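Local coordinates for protein alkyl hydroperoxide reductase/ Thiol specific antioxidant/ Mal allergen (Burkholderia ambifaria, PDB 5ENU) that probably reduces hydrogen peroxide and organic hydroperoxides as a thiol-dependent peroxiredoxin of the AhpC/TSA family, which belongs to the thioredoxin superfamily, at residues 51-54 with 55-59; 148-151 with 152-156. All blocks are in the same frame, centred on the assembly; numbering follows the deposited sequence. Where two conformers were deposited one is given.

Contact 1 (51-54 with 55-59); sequences GCTT and EGLQF
The first turns of helix 50-68, which begins at a peroxiredoxin's Thr-Pro-Gly-Cys signature, are built by carbonyls of Gly51, Cys52, Thr53 and Thr54 that accept the amides of Glu55, Gly56, Leu57 and Gln58 in turn. Gly51 O receives Glu55 N at 2.9 Å, and Cys52 O receives Gly56 N at 3.0 Å. Around this spine side chains four residues apart pair off, Thr53 with Leu57 and Thr54 with Gln58, while Cys52 and Glu55 leave on other sides. Thr54 and Gln58 lie side by side: the threonine methyl CG2 rests over the face of the amide, 3.7 Å from Gln58 CD. An extended chain beyond CG, after a first torsion of -72°, carries the glutamine to that place. Thr53 CG2 meets Leu57 CD1 alongside at 4.0 Å, an apolar pair that faces Leu91 of helix 81-91. Threonine suits both positions because its branches divide the work: the methyls pack forward along the helix, while the hydroxyls turn back, OG1 of Thr53 to Thr49 O and OG1 of Thr54 to Pro50 O. Glu55 has CG anti to the backbone N (chi1 -171°), with CB 3.5 Å from Gly51 O. Its buried carboxylate holds Arg127 in a salt bridge through OE1. Cys52 points away from the following turn, and its side chain touches Tyr44, Pro45 and Arg127. It occupies the place of the peroxidatic cysteine in relatives, consistent with the PxxxTxxC active-site motif, a loop followed by the first turn of a helix, of the peroxiredoxin fold.

Contact 2 (148-151 with 152-156); sequences PGHV and DDVLS
Asp153 N donates to Gly149 O at 3.1 Å, and Val154 N to His150 O at 2.9 Å, the bonds that start helix 150-160 with Gly149 as its N-cap. Glycine fits this cap, since its phi of +83° is reached easily without a side chain. A water bridges His150 and Asp153: it donates to Asp153 OD2 at 2.7 Å and is hydrogen-bonded to His150 ND1 at 3.1 Å, in the plane of the imidazole at its edge. Asp152 and Asp153 suit the exposed start of a helix, where negative charge would be favoured by the helix dipole. The other ring nitrogen, NE2 of His150, bonds Thr129 OG1, and with both nitrogens engaged the rotation of the ring is well defined. Trp142 meets the same imidazole edge-to-face. Farther along, Val151 and Leu155 turn their aliphatic groups to Phe66 of helix 50-68. The histidine CG, anti to the backbone N (chi1 -179°), sits beside the carbonyl carbon, which places the ring where Val154 can cover one face. The contact is CH-pi: Val154 CG2 sits 3.7 Å from the ring centroid, shifted toward the rim and nearest to His150 CE1 at 3.4 Å.

In the fold
Strand 38-43 leads into helix 50-68, whose opening turns hold contact 1, and the chain returns through strand 71-77 to complete a beta-alpha-beta unit. Contact 2 comes much later, after strand 138-143, at the start of the C-terminal helix 150-160. Each joins neighbouring turns of one helix, so neither closes a long loop; they lie in series without nesting or crossing. The centres of contact 1 and contact 2 are about 12 Å apart. The two helices nevertheless meet: Glu55 OE2 lies 3.7 Å from His150 CD2, and the ring atom Phe59 CD1 lies 3.8 Å from Val151 CG1. Thr129 of strand 120-132 touches both Glu55 and His150, tying the two helix starts to the central sheet.

Contact 1 (51-54 with 55-59)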
loop_
_atom_site.group_PDB
_atom_site.type_symbol
_atom_site.label_atom_id
_atom_site.label_comp_id
_atom_site.label_asym_id
_atom_site.label_seq_id
_atom_site.Cartn_x
_atom_site.Cartn_y
_atom_site.Cartn_z
ATOM N N GLY A 51 -6.924 10.229 8.755
ATOM C CA GLY A 51 -6.636 10.171 7.330
ATOM C C GLY A 51 -6.554 8.743 6.822
ATOM O O GLY A 51 -7.049 8.429 5.729
ATOM N N CYS A 52 -5.951 7.851 7.613
ATOM C CA CYS A 52 -5.825 6.459 7.197
ATOM C C CYS A 52 -7.173 5.745 7.225
ATOM O O CYS A 52 -7.426 4.867 6.395
ATOM C CB CYS A 52 -4.785 5.759 8.081
ATOM S SG CYS A 52 -3.175 6.559 7.995
ATOM N N THR A 53 -8.072 6.161 8.122
ATOM C CA THR A 53 -9.423 5.621 8.130
ATOM C C THR A 53 -10.181 6.068 6.881
ATOM O O THR A 53 -10.795 5.253 6.184
ATOM C CB THR A 53 -10.133 6.064 9.415
ATOM O OG1 THR A 53 -9.441 5.523 10.546
ATOM C CG2 THR A 53 -11.600 5.607 9.426
ATOM N N THR A 54 -10.124 7.363 6.558
ATOM C CA THR A 54 -10.799 7.846 5.352
ATOM C C THR A 54 -10.251 7.150 4.107
ATOM O O THR A 54 -11.020 6.714 3.240
ATOM C CB THR A 54 -10.647 9.363 5.227
ATOM O OG1 THR A 54 -11.226 9.994 6.380
ATOM C CG2 THR A 54 -11.339 9.881 3.963
ATOM N N GLU A 55 -8.920 7.037 3.998
ATOM C CA GLU A 55 -8.339 6.379 2.833
ATOM C C GLU A 55 -8.841 4.942 2.693
ATOM O O GLU A 55 -9.237 4.512 1.603
ATOM C CB GLU A 55 -6.810 6.438 2.899
ATOM C CG GLU A 55 -6.159 5.952 1.608
ATOM C CD GLU A 55 -4.647 6.084 1.562
ATOM O OE1 GLU A 55 -4.020 6.250 2.627
ATOM O OE2 GLU A 55 -4.100 6.014 0.423
ATOM N N GLY A 56 -8.825 4.186 3.785
ATOM C CA GLY A 56 -9.325 2.818 3.737
ATOM C C GLY A 56 -10.792 2.740 3.342
ATOM O O GLY A 56 -11.173 1.917 2.501
ATOM N N LEU A 57 -11.630 3.620 3.914
ATOM C CA LEU A 57 -13.057 3.635 3.584
ATOM C C LEU A 57 -13.302 4.022 2.135
ATOM O O LEU A 57 -14.238 3.506 1.509
ATOM C CB LEU A 57 -13.800 4.589 4.523
ATOM C CG LEU A 57 -13.951 4.052 5.958
ATOM C CD1 LEU A 57 -14.587 5.111 6.828
ATOM C CD2 LEU A 57 -14.767 2.779 6.001
ATOM N N GLN A 58 -12.462 4.905 1.572
ATOM C CA GLN A 58 -12.673 5.311 0.188
ATOM C C GLN A 58 -12.239 4.216 -0.781
ATOM O O GLN A 58 -12.917 3.973 -1.791
ATOM C CB GLN A 58 -12.011 6.677 -0.074
ATOM C CG GLN A 58 -12.817 7.801 0.619
ATOM C CD GLN A 58 -12.258 9.197 0.425
ATOM O OE1 GLN A 58 -11.069 9.381 0.231
ATOM N NE2 GLN A 58 -13.125 10.195 0.525
ATOM N N PHE A 59 -11.154 3.497 -0.462
ATOM C CA PHE A 59 -10.826 2.319 -1.261
ATOM C C PHE A 59 -11.923 1.267 -1.150
ATOM O O PHE A 59 -12.270 0.621 -2.148
ATOM C CB PHE A 59 -9.471 1.719 -0.859
ATOM C CG PHE A 59 -8.276 2.365 -1.526
ATOM C CD1 PHE A 59 -8.094 2.264 -2.892
ATOM C CD2 PHE A 59 -7.316 3.045 -0.772
ATOM C CE1 PHE A 59 -6.995 2.842 -3.508
ATOM C CE2 PHE A 59 -6.191 3.613 -1.380
ATOM C CZ PHE A 59 -6.045 3.513 -2.756
#

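Contact 2 (148-151 with 152-156)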
loop_
_atom_site.group_PDB
_atom_site.type_symbol
_atom_site.label_atom_id
_atom_site.label_comp_id
_atom_site.label_asym_id
_atom_site.label_seq_id
_atom_site.Cartn_x
_atom_site.Cartn_y
_atom_site.Cartn_z
ATOM N N PRO A 148 -7.744 13.442 0.040
ATOM C CA PRO A 148 -8.846 13.858 -0.845
ATOM C C PRO A 148 -8.487 13.754 -2.317
ATOM O O PRO A 148 -7.433 14.230 -2.752
ATOM C CB PRO A 148 -9.108 15.308 -0.427
ATOM C CG PRO A 148 -8.757 15.344 1.020
ATOM C CD PRO A 148 -7.510 14.449 1.098
ATOM N N GLY A 149 -9.360 13.091 -3.083
ATOM C CA GLY A 149 -9.170 12.906 -4.511
ATOM C C GLY A 149 -8.278 11.741 -4.892
ATOM O O GLY A 149 -8.281 11.331 -6.067
ATOM N N HIS A 150 -7.550 11.163 -3.933
ATOM C CA HIS A 150 -6.505 10.201 -4.257
ATOM C C HIS A 150 -7.061 8.878 -4.783
ATOM O O HIS A 150 -6.603 8.381 -5.817
ATOM C CB HIS A 150 -5.584 9.956 -3.060
ATOM C CG HIS A 150 -4.487 8.985 -3.360
ATOM N ND1 HIS A 150 -3.596 9.175 -4.403
ATOM C CD2 HIS A 150 -4.115 7.834 -2.752
ATOM C CE1 HIS A 150 -2.750 8.160 -4.439
ATOM N NE2 HIS A 150 -3.041 7.335 -3.445
ATOM N N VAL A 151 -8.050 8.289 -4.100
ATOM C CA VAL A 151 -8.604 7.025 -4.579
ATOM C C VAL A 151 -9.199 7.188 -5.970
ATOM O O VAL A 151 -9.045 6.307 -6.831
ATOM C CB VAL A 151 -9.609 6.450 -3.562
ATOM C CG1 VAL A 151 -10.245 5.159 -4.076
ATOM C CG2 VAL A 151 -8.910 6.186 -2.237
ATOM N N ASP A 152 -9.864 8.322 -6.228
ATOM C CA ASP A 152 -10.390 8.591 -7.574
ATOM C C ASP A 152 -9.269 8.572 -8.609
ATOM O O ASP A 152 -9.418 7.999 -9.696
ATOM C CB ASP A 152 -11.055 9.974 -7.617
ATOM C CG ASP A 152 -12.388 10.032 -6.881
ATOM O OD1 ASP A 152 -12.831 11.164 -6.577
ATOM O OD2 ASP A 152 -13.007 8.979 -6.628
ATOM N N ASP A 153 -8.143 9.233 -8.296
ATOM C CA ASP A 153 -7.012 9.265 -9.214
ATOM C C ASP A 153 -6.451 7.869 -9.444
ATOM O O ASP A 153 -6.093 7.516 -10.574
ATOM C CB ASP A 153 -5.903 10.168 -8.656
ATOM C CG ASP A 153 -6.294 11.643 -8.605
ATOM O OD1 ASP A 153 -7.242 12.056 -9.302
ATOM O OD2 ASP A 153 -5.611 12.409 -7.884
ATOM N N VAL A 154 -6.322 7.074 -8.382
ATOM C CA VAL A 154 -5.778 5.732 -8.548
ATOM C C VAL A 154 -6.720 4.881 -9.396
ATOM O O VAL A 154 -6.269 4.130 -10.272
ATOM C CB VAL A 154 -5.459 5.098 -7.187
ATOM C CG1 VAL A 154 -4.923 3.671 -7.348
ATOM C CG2 VAL A 154 -4.458 5.956 -6.427
ATOM N N LEU A 155 -8.039 5.009 -9.181
ATOM C CA LEU A 155 -8.976 4.231 -9.991
ATOM C C LEU A 155 -8.875 4.623 -11.460
ATOM O O LEU A 155 -8.862 3.755 -12.342
ATOM C CB LEU A 155 -10.410 4.406 -9.493
ATOM C CG LEU A 155 -11.477 3.644 -10.300
ATOM C CD1 LEU A 155 -11.254 2.129 -10.340
ATOM C CD2 LEU A 155 -12.878 3.976 -9.796
ATOM N N SER A 156 -8.802 5.926 -11.746
ATOM C CA SER A 156 -8.637 6.358 -13.130
ATOM C C SER A 156 -7.385 5.742 -13.741
ATOM O O SER A 156 -7.411 5.247 -14.871
ATOM C CB SER A 156 -8.575 7.885 -13.201
ATOM O OG SER A 156 -9.791 8.471 -12.772
HETATM O O HOH W 1 -3.708 11.844 -5.982
#